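Local coordinates for protein CDP-4-keto-6-deoxy-D-glucose-3-dehydrase (Yersinia pseudotuberculosis, PDB 3BB8) that probably catalyses the pyridoxal-phosphate-dependent dehydration of CDP-4-keto-6-deoxy-D-glucose during biosynthesis of lipopolysaccharide sugars, using an aspartate aminotransferase fold, at residues 48-53 with 294-300; 64-68 with 79-83; 353-359 with 403-409; 368-372 with 424-428. The protein carries 1 engineered substitution. All coordinates share one frame; numbering follows the deposited sequence.

Interaction 1: 48-53 with 294-300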
loop_
_atom_site.group_PDB
_atom_site.type_symbol
_atom_site.label_atom_id
_atom_site.label_comp_id
_atom_site.label_asym_id
_atom_site.label_seq_id
_atom_site.Cartn_x
_atom_site.Cartn_y
_atom_site.Cartn_z
ATOM N N LEU A 48 16.680 -15.982 -0.027
ATOM C CA LEU A 48 15.585 -15.779 0.910
ATOM C C LEU A 48 14.245 -15.612 0.192
ATOM O O LEU A 48 13.253 -16.220 0.591
ATOM C CB LEU A 48 15.857 -14.573 1.814
ATOM C CG LEU A 48 17.115 -14.673 2.679
ATOM C CD1 LEU A 48 17.011 -13.704 3.851
ATOM C CD2 LEU A 48 17.274 -16.095 3.206
ATOM N N MET A 49 14.202 -14.811 -0.868
ATOM C CA MET A 49 12.941 -14.639 -1.577
ATOM C C MET A 49 12.414 -15.991 -2.044
ATOM O O MET A 49 11.202 -16.206 -2.115
ATOM C CB MET A 49 13.102 -13.696 -2.769
ATOM C CG MET A 49 13.313 -12.254 -2.360
ATOM S SD MET A 49 13.087 -11.143 -3.744
ATOM C CE MET A 49 14.651 -11.394 -4.619
ATOM N N VAL A 50 13.327 -16.900 -2.363
ATOM C CA VAL A 50 12.927 -18.231 -2.795
ATOM C C VAL A 50 12.387 -18.985 -1.587
ATOM O O VAL A 50 11.380 -19.687 -1.688
ATOM C CB VAL A 50 14.111 -19.002 -3.423
ATOM C CG1 VAL A 50 13.793 -20.488 -3.511
ATOM C CG2 VAL A 50 14.371 -18.467 -4.827
ATOM N N GLU A 51 13.046 -18.826 -0.443
ATOM C CA GLU A 51 12.592 -19.486 0.774
ATOM C C GLU A 51 11.162 -19.071 1.073
ATOM O O GLU A 51 10.287 -19.920 1.265
ATOM C CB GLU A 51 13.483 -19.125 1.959
ATOM C CG GLU A 51 14.727 -19.976 2.052
ATOM C CD GLU A 51 14.991 -20.450 3.469
ATOM O OE1 GLU A 51 15.378 -19.615 4.324
ATOM O OE2 GLU A 51 14.797 -21.660 3.727
ATOM N N ALA A 52 10.930 -17.759 1.103
ATOM C CA ALA A 52 9.606 -17.215 1.366
ATOM C C ALA A 52 8.612 -17.728 0.327
ATOM O O ALA A 52 7.481 -18.073 0.657
ATOM C CB ALA A 52 9.658 -15.693 1.344
ATOM N N SER A 53 9.035 -17.786 -0.929
ATOM C CA SER A 53 8.154 -18.266 -1.985
ATOM C C SER A 53 7.749 -19.706 -1.695
ATOM O O SER A 53 6.587 -20.081 -1.851
ATOM C CB SER A 53 8.854 -18.203 -3.348
ATOM O OG SER A 53 9.224 -16.876 -3.683
ATOM N N MET A 294 7.544 -12.210 1.086
ATOM C CA MET A 294 8.505 -12.224 -0.017
ATOM C C MET A 294 9.335 -10.946 0.057
ATOM O O MET A 294 10.571 -10.980 0.047
ATOM C CB MET A 294 7.797 -12.276 -1.367
ATOM C CG MET A 294 7.120 -13.589 -1.671
ATOM S SD MET A 294 5.509 -13.835 -0.870
ATOM C CE MET A 294 4.444 -12.926 -1.989
ATOM N N GLN A 295 8.639 -9.818 0.130
ATOM C CA GLN A 295 9.295 -8.528 0.244
ATOM C C GLN A 295 10.113 -8.523 1.529
ATOM O O GLN A 295 11.266 -8.092 1.545
ATOM C CB GLN A 295 8.250 -7.402 0.284
ATOM C CG GLN A 295 7.550 -7.145 -1.044
ATOM C CD GLN A 295 6.155 -6.538 -0.877
ATOM O OE1 GLN A 295 5.163 -7.255 -0.720
ATOM N NE2 GLN A 295 6.080 -5.216 -0.903
ATOM N N ALA A 296 9.514 -8.999 2.614
ATOM C CA ALA A 296 10.214 -9.044 3.895
ATOM C C ALA A 296 11.558 -9.775 3.772
ATOM O O ALA A 296 12.557 -9.351 4.352
ATOM C CB ALA A 296 9.345 -9.736 4.945
ATOM N N ALA A 297 11.570 -10.866 3.015
ATOM C CA ALA A 297 12.776 -11.666 2.819
ATOM C C ALA A 297 13.892 -10.842 2.187
ATOM O O ALA A 297 15.004 -10.763 2.727
ATOM C CB ALA A 297 12.461 -12.876 1.933
ATOM N N CYS A 298 13.587 -10.235 1.041
ATOM C CA CYS A 298 14.552 -9.418 0.325
ATOM C C CYS A 298 15.131 -8.399 1.288
ATOM O O CYS A 298 16.341 -8.231 1.372
ATOM C CB CYS A 298 13.876 -8.714 -0.854
ATOM S SG CYS A 298 15.006 -7.915 -2.025
ATOM N N GLY A 299 14.261 -7.736 2.035
ATOM C CA GLY A 299 14.720 -6.748 2.990
ATOM C C GLY A 299 15.630 -7.323 4.057
ATOM O O GLY A 299 16.605 -6.689 4.452
ATOM N N LEU A 300 15.321 -8.530 4.532
ATOM C CA LEU A 300 16.137 -9.159 5.576
ATOM C C LEU A 300 17.566 -9.375 5.088
ATOM O O LEU A 300 18.516 -9.019 5.780
ATOM C CB LEU A 300 15.523 -10.489 6.023
ATOM C CG LEU A 300 16.223 -11.168 7.208
ATOM C CD1 LEU A 300 16.242 -10.248 8.421
ATOM C CD2 LEU A 300 15.502 -12.457 7.531
#

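Interaction 2: 64-68 with 79-83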
loop_
_atom_site.group_PDB
_atom_site.type_symbol
_atom_site.label_atom_id
_atom_site.label_comp_id
_atom_site.label_asym_id
_atom_site.label_seq_id
_atom_site.Cartn_x
_atom_site.Cartn_y
_atom_site.Cartn_z
ATOM N N ASN A 64 9.076 -11.408 7.886
ATOM C CA ASN A 64 8.691 -10.072 8.311
ATOM C C ASN A 64 9.021 -9.864 9.779
ATOM O O ASN A 64 9.395 -8.761 10.180
ATOM C CB ASN A 64 7.200 -9.818 8.085
ATOM C CG ASN A 64 6.808 -8.369 8.374
ATOM O OD1 ASN A 64 7.196 -7.455 7.643
ATOM N ND2 ASN A 64 6.049 -8.155 9.452
ATOM N N ASP A 65 8.878 -10.919 10.583
ATOM C CA ASP A 65 9.187 -10.827 12.013
ATOM C C ASP A 65 10.676 -10.586 12.183
ATOM O O ASP A 65 11.094 -9.725 12.957
ATOM C CB ASP A 65 8.817 -12.115 12.759
ATOM C CG ASP A 65 7.324 -12.347 12.827
ATOM O OD1 ASP A 65 6.571 -11.356 12.969
ATOM O OD2 ASP A 65 6.905 -13.524 12.754
ATOM N N ALA A 66 11.471 -11.365 11.459
ATOM C CA ALA A 66 12.925 -11.245 11.511
ATOM C C ALA A 66 13.373 -9.849 11.064
ATOM O O ALA A 66 14.225 -9.224 11.702
ATOM C CB ALA A 66 13.570 -12.315 10.626
ATOM N N PHE A 67 12.785 -9.361 9.974
ATOM C CA PHE A 67 13.135 -8.047 9.454
ATOM C C PHE A 67 12.820 -6.928 10.429
ATOM O O PHE A 67 13.677 -6.095 10.714
ATOM C CB PHE A 67 12.423 -7.769 8.120
ATOM C CG PHE A 67 12.739 -6.410 7.546
ATOM C CD1 PHE A 67 11.981 -5.294 7.900
ATOM C CD2 PHE A 67 13.856 -6.229 6.731
ATOM C CE1 PHE A 67 12.332 -4.016 7.461
ATOM C CE2 PHE A 67 14.215 -4.952 6.287
ATOM C CZ PHE A 67 13.451 -3.845 6.656
ATOM N N GLU A 68 11.596 -6.906 10.950
ATOM C CA GLU A 68 11.212 -5.844 11.873
ATOM C C GLU A 68 12.094 -5.864 13.103
ATOM O O GLU A 68 12.387 -4.817 13.695
ATOM C CB GLU A 68 9.741 -5.973 12.278
ATOM C CG GLU A 68 8.768 -5.847 11.109
ATOM C CD GLU A 68 7.309 -5.942 11.538
ATOM O OE1 GLU A 68 6.995 -6.764 12.430
ATOM O OE2 GLU A 68 6.474 -5.206 10.972
ATOM N N TYR A 79 9.913 -0.651 18.515
ATOM C CA TYR A 79 8.818 -0.897 17.587
ATOM C C TYR A 79 9.055 -0.511 16.132
ATOM O O TYR A 79 9.336 0.645 15.807
ATOM C CB TYR A 79 7.573 -0.199 18.109
ATOM C CG TYR A 79 7.326 -0.508 19.561
ATOM C CD1 TYR A 79 7.093 -1.820 19.980
ATOM C CD2 TYR A 79 7.363 0.499 20.527
ATOM C CE1 TYR A 79 6.906 -2.127 21.327
ATOM C CE2 TYR A 79 7.175 0.204 21.881
ATOM C CZ TYR A 79 6.948 -1.112 22.273
ATOM O OH TYR A 79 6.771 -1.417 23.605
ATOM N N VAL A 80 8.925 -1.503 15.260
ATOM C CA VAL A 80 9.105 -1.319 13.830
ATOM C C VAL A 80 7.970 -2.034 13.103
ATOM O O VAL A 80 7.755 -3.223 13.295
ATOM C CB VAL A 80 10.455 -1.908 13.356
ATOM C CG1 VAL A 80 10.514 -1.932 11.826
ATOM C CG2 VAL A 80 11.613 -1.084 13.926
ATOM N N LEU A 81 7.245 -1.293 12.272
ATOM C CA LEU A 81 6.135 -1.851 11.509
ATOM C C LEU A 81 6.404 -1.701 10.014
ATOM O O LEU A 81 6.694 -0.596 9.546
ATOM C CB LEU A 81 4.842 -1.110 11.851
ATOM C CG LEU A 81 4.243 -1.276 13.244
ATOM C CD1 LEU A 81 3.084 -0.301 13.415
ATOM C CD2 LEU A 81 3.772 -2.719 13.424
ATOM N N THR A 82 6.304 -2.794 9.262
ATOM C CA THR A 82 6.517 -2.691 7.835
ATOM C C THR A 82 5.239 -2.246 7.142
ATOM O O THR A 82 4.133 -2.452 7.653
ATOM C CB THR A 82 6.981 -4.021 7.213
ATOM O OG1 THR A 82 6.035 -5.058 7.510
ATOM C CG2 THR A 82 8.365 -4.395 7.743
ATOM N N THR A 83 5.399 -1.624 5.979
ATOM C CA THR A 83 4.260 -1.155 5.199
ATOM C C THR A 83 4.616 -1.183 3.705
ATOM O O THR A 83 5.739 -1.528 3.352
ATOM C CB THR A 83 3.824 0.249 5.671
ATOM O OG1 THR A 83 2.663 0.655 4.942
ATOM C CG2 THR A 83 4.939 1.251 5.493
#

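Interaction 3: 353-359 with 403-409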
loop_
_atom_site.group_PDB
_atom_site.type_symbol
_atom_site.label_atom_id
_atom_site.label_comp_id
_atom_site.label_asym_id
_atom_site.label_seq_id
_atom_site.Cartn_x
_atom_site.Cartn_y
_atom_site.Cartn_z
ATOM N N GLU A 353 24.489 30.550 -10.853
ATOM C CA GLU A 353 23.735 31.270 -11.872
ATOM C C GLU A 353 24.665 31.997 -12.836
ATOM O O GLU A 353 24.428 32.021 -14.044
ATOM C CB GLU A 353 22.770 32.263 -11.222
ATOM C CG GLU A 353 21.601 31.613 -10.499
ATOM C CD GLU A 353 21.929 31.256 -9.063
ATOM O OE1 GLU A 353 23.128 31.092 -8.749
ATOM O OE2 GLU A 353 20.991 31.138 -8.248
ATOM N N ASP A 354 25.725 32.590 -12.294
ATOM C CA ASP A 354 26.628 33.416 -13.085
ATOM C C ASP A 354 27.665 32.564 -13.810
ATOM O O ASP A 354 28.688 33.071 -14.269
ATOM C CB ASP A 354 27.326 34.449 -12.197
ATOM C CG ASP A 354 28.286 33.815 -11.209
ATOM O OD1 ASP A 354 28.837 32.739 -11.522
ATOM O OD2 ASP A 354 28.490 34.393 -10.121
ATOM N N SER A 355 27.392 31.267 -13.908
ATOM C CA SER A 355 28.302 30.343 -14.569
ATOM C C SER A 355 28.237 30.493 -16.081
ATOM O O SER A 355 29.117 30.011 -16.791
ATOM C CB SER A 355 27.966 28.900 -14.197
ATOM O OG SER A 355 26.740 28.504 -14.783
ATOM N N GLY A 356 27.187 31.141 -16.576
ATOM C CA GLY A 356 27.055 31.328 -18.009
ATOM C C GLY A 356 26.316 30.227 -18.753
ATOM O O GLY A 356 26.148 30.309 -19.975
ATOM N N VAL A 357 25.893 29.187 -18.041
ATOM C CA VAL A 357 25.142 28.099 -18.669
ATOM C C VAL A 357 23.935 27.699 -17.824
ATOM O O VAL A 357 23.756 28.188 -16.715
ATOM C CB VAL A 357 26.011 26.850 -18.892
ATOM C CG1 VAL A 357 27.039 27.132 -19.961
ATOM C CG2 VAL A 357 26.666 26.433 -17.590
ATOM N N SER A 358 23.114 26.804 -18.357
ATOM C CA SER A 358 21.919 26.348 -17.651
ATOM C C SER A 358 22.020 24.919 -17.152
ATOM O O SER A 358 22.735 24.102 -17.729
ATOM C CB SER A 358 20.693 26.458 -18.560
ATOM O OG SER A 358 20.088 27.732 -18.434
ATOM N N ARG A 359 21.292 24.627 -16.075
ATOM C CA ARG A 359 21.262 23.283 -15.514
ATOM C C ARG A 359 20.885 22.362 -16.668
ATOM O O ARG A 359 21.416 21.260 -16.798
ATOM C CB ARG A 359 20.215 23.202 -14.395
ATOM C CG ARG A 359 20.173 21.875 -13.641
ATOM C CD ARG A 359 19.195 21.938 -12.459
ATOM N NE ARG A 359 17.834 22.248 -12.899
ATOM C CZ ARG A 359 16.803 22.444 -12.087
ATOM N NH1 ARG A 359 16.958 22.362 -10.775
ATOM N NH2 ARG A 359 15.613 22.741 -12.590
ATOM N N ARG A 403 15.676 28.507 -5.621
ATOM C CA ARG A 403 16.999 28.346 -6.200
ATOM C C ARG A 403 17.251 26.861 -6.449
ATOM O O ARG A 403 17.847 26.481 -7.460
ATOM C CB ARG A 403 18.071 28.911 -5.263
ATOM C CG ARG A 403 19.364 29.244 -5.981
ATOM C CD ARG A 403 20.485 29.561 -5.021
ATOM N NE ARG A 403 21.751 29.717 -5.730
ATOM C CZ ARG A 403 22.943 29.497 -5.185
ATOM N NH1 ARG A 403 23.037 29.108 -3.916
ATOM N NH2 ARG A 403 24.040 29.666 -5.911
ATOM N N ILE A 404 16.777 26.021 -5.531
ATOM C CA ILE A 404 16.969 24.584 -5.668
ATOM C C ILE A 404 16.161 24.074 -6.841
ATOM O O ILE A 404 16.630 23.253 -7.626
ATOM C CB ILE A 404 16.543 23.830 -4.379
ATOM C CG1 ILE A 404 17.501 24.189 -3.234
ATOM C CG2 ILE A 404 16.548 22.330 -4.622
ATOM C CD1 ILE A 404 17.171 23.522 -1.918
ATOM N N MET A 405 14.939 24.578 -6.963
ATOM C CA MET A 405 14.059 24.171 -8.048
ATOM C C MET A 405 14.692 24.493 -9.392
ATOM O O MET A 405 14.573 23.720 -10.340
ATOM C CB MET A 405 12.710 24.887 -7.934
ATOM C CG MET A 405 11.750 24.584 -9.081
ATOM S SD MET A 405 10.308 25.664 -9.061
ATOM C CE MET A 405 11.107 27.248 -9.309
ATOM N N ASN A 406 15.377 25.631 -9.463
ATOM C CA ASN A 406 16.009 26.063 -10.710
ATOM C C ASN A 406 17.452 25.659 -10.941
ATOM O O ASN A 406 17.830 25.342 -12.066
ATOM C CB ASN A 406 15.968 27.588 -10.832
ATOM C CG ASN A 406 14.575 28.123 -10.999
ATOM O OD1 ASN A 406 13.886 27.787 -11.963
ATOM N ND2 ASN A 406 14.144 28.964 -10.057
ATOM N N GLN A 407 18.257 25.665 -9.886
ATOM C CA GLN A 407 19.686 25.397 -10.040
ATOM C C GLN A 407 20.296 24.141 -9.429
ATOM O O GLN A 407 21.474 23.857 -9.661
ATOM C CB GLN A 407 20.452 26.610 -9.514
ATOM C CG GLN A 407 20.011 27.934 -10.126
ATOM C CD GLN A 407 20.448 28.064 -11.565
ATOM O OE1 GLN A 407 21.642 28.008 -11.865
ATOM N NE2 GLN A 407 19.494 28.237 -12.465
ATOM N N THR A 408 19.520 23.381 -8.662
ATOM C CA THR A 408 20.072 22.193 -8.017
ATOM C C THR A 408 19.767 20.872 -8.705
ATOM O O THR A 408 18.808 20.744 -9.454
ATOM C CB THR A 408 19.592 22.116 -6.551
ATOM O OG1 THR A 408 19.886 23.356 -5.902
ATOM C CG2 THR A 408 20.283 20.984 -5.799
ATOM N N PHE A 409 20.617 19.888 -8.449
ATOM C CA PHE A 409 20.450 18.555 -8.996
ATOM C C PHE A 409 21.421 17.658 -8.227
ATOM O O PHE A 409 22.298 18.160 -7.529
ATOM C CB PHE A 409 20.758 18.556 -10.500
ATOM C CG PHE A 409 22.222 18.684 -10.833
ATOM C CD1 PHE A 409 23.004 17.549 -11.047
ATOM C CD2 PHE A 409 22.817 19.935 -10.933
ATOM C CE1 PHE A 409 24.363 17.663 -11.358
ATOM C CE2 PHE A 409 24.173 20.060 -11.241
ATOM C CZ PHE A 409 24.945 18.919 -11.453
#

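Interaction 4: 368-372 with 424-428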
loop_
_atom_site.group_PDB
_atom_site.type_symbol
_atom_site.label_atom_id
_atom_site.label_comp_id
_atom_site.label_asym_id
_atom_site.label_seq_id
_atom_site.Cartn_x
_atom_site.Cartn_y
_atom_site.Cartn_z
ATOM N N GLU A 368 24.404 12.713 -21.993
ATOM C CA GLU A 368 25.079 12.159 -23.160
ATOM C C GLU A 368 26.306 11.367 -22.725
ATOM O O GLU A 368 26.624 10.329 -23.305
ATOM C CB GLU A 368 25.479 13.286 -24.114
ATOM C CG GLU A 368 24.314 14.214 -24.464
ATOM C CD GLU A 368 24.692 15.316 -25.447
ATOM O OE1 GLU A 368 25.708 16.014 -25.214
ATOM O OE2 GLU A 368 23.960 15.493 -26.448
ATOM N N ALA A 369 26.979 11.857 -21.690
ATOM C CA ALA A 369 28.175 11.214 -21.154
ATOM C C ALA A 369 27.868 9.976 -20.311
ATOM O O ALA A 369 28.782 9.354 -19.768
ATOM C CB ALA A 369 28.938 12.205 -20.273
ATOM N N LYS A 370 26.585 9.636 -20.190
ATOM C CA LYS A 370 26.137 8.475 -19.410
ATOM C C LYS A 370 26.152 8.704 -17.901
ATOM O O LYS A 370 26.148 7.755 -17.124
ATOM C CB LYS A 370 27.006 7.256 -19.738
ATOM C CG LYS A 370 27.052 6.860 -21.200
ATOM C CD LYS A 370 25.817 6.100 -21.615
ATOM C CE LYS A 370 26.025 5.457 -22.980
ATOM N NZ LYS A 370 24.841 4.668 -23.432
ATOM N N VAL A 371 26.193 9.965 -17.490
ATOM C CA VAL A 371 26.194 10.304 -16.074
ATOM C C VAL A 371 24.786 10.725 -15.695
ATOM O O VAL A 371 24.334 11.816 -16.064
ATOM C CB VAL A 371 27.145 11.472 -15.777
ATOM C CG1 VAL A 371 27.008 11.900 -14.313
ATOM C CG2 VAL A 371 28.569 11.061 -16.084
ATOM N N GLY A 372 24.091 9.858 -14.962
ATOM C CA GLY A 372 22.730 10.159 -14.567
ATOM C C GLY A 372 22.618 11.280 -13.555
ATOM O O GLY A 372 23.474 11.434 -12.683
ATOM N N TYR A 424 35.473 8.940 -13.630
ATOM C CA TYR A 424 34.947 9.229 -14.954
ATOM C C TYR A 424 33.995 10.418 -14.895
ATOM O O TYR A 424 34.028 11.290 -15.764
ATOM C CB TYR A 424 34.205 8.019 -15.520
ATOM C CG TYR A 424 33.454 8.340 -16.793
ATOM C CD1 TYR A 424 34.132 8.537 -17.996
ATOM C CD2 TYR A 424 32.071 8.503 -16.784
ATOM C CE1 TYR A 424 33.449 8.891 -19.159
ATOM C CE2 TYR A 424 31.379 8.857 -17.940
ATOM C CZ TYR A 424 32.074 9.049 -19.121
ATOM O OH TYR A 424 31.397 9.394 -20.262
ATOM N N VAL A 425 33.140 10.439 -13.876
ATOM C CA VAL A 425 32.192 11.528 -13.710
ATOM C C VAL A 425 32.951 12.838 -13.544
ATOM O O VAL A 425 32.635 13.835 -14.195
ATOM C CB VAL A 425 31.281 11.296 -12.476
ATOM C CG1 VAL A 425 30.560 12.579 -12.089
ATOM C CG2 VAL A 425 30.273 10.206 -12.789
ATOM N N VAL A 426 33.948 12.827 -12.667
ATOM C CA VAL A 426 34.757 14.010 -12.408
ATOM C C VAL A 426 35.413 14.559 -13.679
ATOM O O VAL A 426 35.483 15.772 -13.867
ATOM C CB VAL A 426 35.861 13.713 -11.355
ATOM C CG1 VAL A 426 36.901 14.821 -11.349
ATOM C CG2 VAL A 426 35.242 13.610 -9.976
ATOM N N SER A 427 35.888 13.677 -14.549
ATOM C CA SER A 427 36.536 14.127 -15.774
ATOM C C SER A 427 35.515 14.820 -16.670
ATOM O O SER A 427 35.853 15.740 -17.423
ATOM C CB SER A 427 37.185 12.947 -16.515
ATOM O OG SER A 427 36.229 12.162 -17.208
ATOM N N LYS A 428 34.263 14.381 -16.584
ATOM C CA LYS A 428 33.213 14.983 -17.390
ATOM C C LYS A 428 32.859 16.377 -16.881
ATOM O O LYS A 428 32.552 17.269 -17.669
ATOM C CB LYS A 428 31.983 14.080 -17.425
ATOM C CG LYS A 428 32.144 12.909 -18.378
ATOM C CD LYS A 428 32.429 13.423 -19.773
ATOM C CE LYS A 428 32.628 12.307 -20.777
ATOM N NZ LYS A 428 32.914 12.864 -22.140
#

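Interaction 1: 48-53 with 294-300
M49 places its CG anti to its own carbonyl carbon (chi1 -71°), and an extended chi2 then carries the sulfur across to C298, where M49 SD lies 3.9 Å from C298 CB. C298 SG is anti to its backbone N, and the two sulfurs, M49 SD and C298 SG, come within 4.1 Å. At the other flank L48 sends its branch over A297 toward L300; the two leucine side chains cross at about a right angle, with L48 CD1 4.2 Å from L300 CB. A297 fills the middle: its CB sits 3.8 Å from L48 CB and 4.0 Å from A52 CB. A52 CB in turn rests on the backbone of M294, 3.9 Å from its CA. The small side chains of A52 and A297 are consistent with the close axis approach of 7.9 Å, the segments running nearly antiparallel at 154°.

The one hydroxyl in the patch is turned inward on its own helix. S53 OG donates to M49 O at 2.6 Å, reaching it from the face opposite to S53 N. Helix 62-75 covers another side, where F63 meets A52, and M49, V50 and S53 pack on helix residues of the second subunit. Because the meeting side-chain groups are methyls, methylenes and sulfurs, set against one another and against backbone carbonyls, the pair is joined by dispersion and apolar burial, while L48 O and M49 O accept helical bonds from A52 N and S53 N.

Interaction 2: 64-68 with 79-83
E68 and V80 mark the closest backbone approach, 5.4 Å between CA atoms, where the helical segment 64-68 lies across strand 79-83 at 129° with the axes 8.6 Å apart. In the strand V80 and T82 direct their CB atoms at the helix, while L81 between them faces the other way. V80 packs its CB against the backbone of E68, 3.5 Å from E68 O.

From E68 an extended chain runs over V80 O to the backbone beyond. There E68 OE2 uses its anti lone pair to accept from T82 N at 3.0 Å, with an N-H...O angle of 152°. The same oxygen is also 3.3 Å from V80 O, an acceptor-acceptor approach that the bond to T82 N and a weak, long ion pair with R245 probably offset. T82 holds OG1 between its backbone N and carbonyl carbon (chi1 56°), which brings the hydroxyl to N64 OD1 as donor at 2.7 Å, although the position of OG1 is less sure. The T82 methyl CG2 packs beside the same amide oxygen and also meets the F67 ring obliquely, 3.7 Å from F67 CD1.

Strand 79-83 pairs antiparallel with strand 228-232 in the large mixed sheet. L81 packs on helix 235-245, whereas N64 and F67 touch helix 293-323. A few residues past the strand, G86 and S87 bind pyridoxal phosphate at the start of helix 86-96.

Interaction 3: 353-359 with 403-409
Two arginines, one from each segment, meet their partners differently: R403 offers its edge to a carboxylate, and R359 drives its guanidinium into the end of a helix. The E353 carboxylate and the R403 guanidinium lie nearly coplanar, 4° apart. R403 NE donates to the syn lone pair of E353 OE2 at 3.0 Å. A weak second bond of 3.3 Å runs from R403 NH2, which also pairs with E332, to E353 OE1. On its flat side the E353 carboxylate is stacked with the amide of Q407, the planes being 7° apart.

R359 starts with CG anti to its backbone N and bends at chi3 (59°), which turns the guanidinium onto the last turn of helix 399-407. Two of its nitrogens share one acceptor: R359 NH2 reaches M405 O at 2.7 Å from close to the carbonyl plane, R359 NH1 at 2.8 Å from above it. R359 NH1 also donates to T408 O at 2.8 Å, in the carbonyl plane and on a lone pair. N406 O stands 3.0 Å above the R359 plane without forming a hydrogen bond. Y276 of the second subunit packs on the same arginine, and S355 and V357 of this loop line the benzamidine pocket.

Segment 353-359 is thus joined to the helix-to-strand junction by one salt bridge and by charged-donor hydrogen bonds, R359 serving M405 O in the last turn and T408 O at the start of the strand. The charge of buried R359 is probably stabilised by the negative end of the helix dipole, while the more exposed E353-R403 bridge adds a tie at the surface.

Interaction 4: 368-372 with 424-428
Y424, the first residue of segment 424-428 and well inside helix 419-432, makes the polar link to segment 368-372. Its CG is anti to the backbone N (chi1 171°), which extends the ring toward the turn, and Y424 OH donates to A369 O at 2.7 Å. The bond lies in the carbonyl plane on a lone pair, with a C=O...O angle of 130°, and the carbonyl meets the ring at its edge. V371 approaches the same ring obliquely, CG2 being 4.0 Å from Y424 CE2.

One residue on, V425 continues the apolar side: V425 CG2 is 3.8 Å from V371 CG2, the two valines crossing at a slant. The turn that Y424 and V425 reach is a Schellman motif closing helix 359-368. K370 supplies its positive phi (77°), and K370 and G372 then bond through the backbone to V34, near the N-terminal part of the chain. V34 also touches V425, so the N-terminal segment lines both parts of the contact.

Past V426, which packs on helix 293-323, S427 returns its hydroxyl to its own helix, S427 OG donating to Y424 O at 2.8 Å from the same face as K428 N. K428 is bent beyond CG and lays its methylenes beside A369, with K428 CE 3.7 Å from A369 CB, while K428 CG covers one face of the Y424 ring, offset toward the rim. The ammonium of K428 pairs with E431.

From the N terminus, helix 43-55 opens the longest loop, which interaction 1 closes only at helix 293-323. Nested inside it, interaction 2 closes a short loop from helix 62-75 to strand 79-83 of the large sheet. The two touch directly, F67 packing on G299 and L300, and N64 and A66 also meeting helix 293-323. Further along, interactions 3 and 4 cross, their segments alternating: 353-359, 368-372, 403-409, 424-428. They tie helix 359-368 at both ends, to the 399-407/408-411 junction and to helix 419-432, with centres about 18 Å apart. Interactions 1 and 3 lie on opposite sides of the chain's centre, and both touch the second subunit.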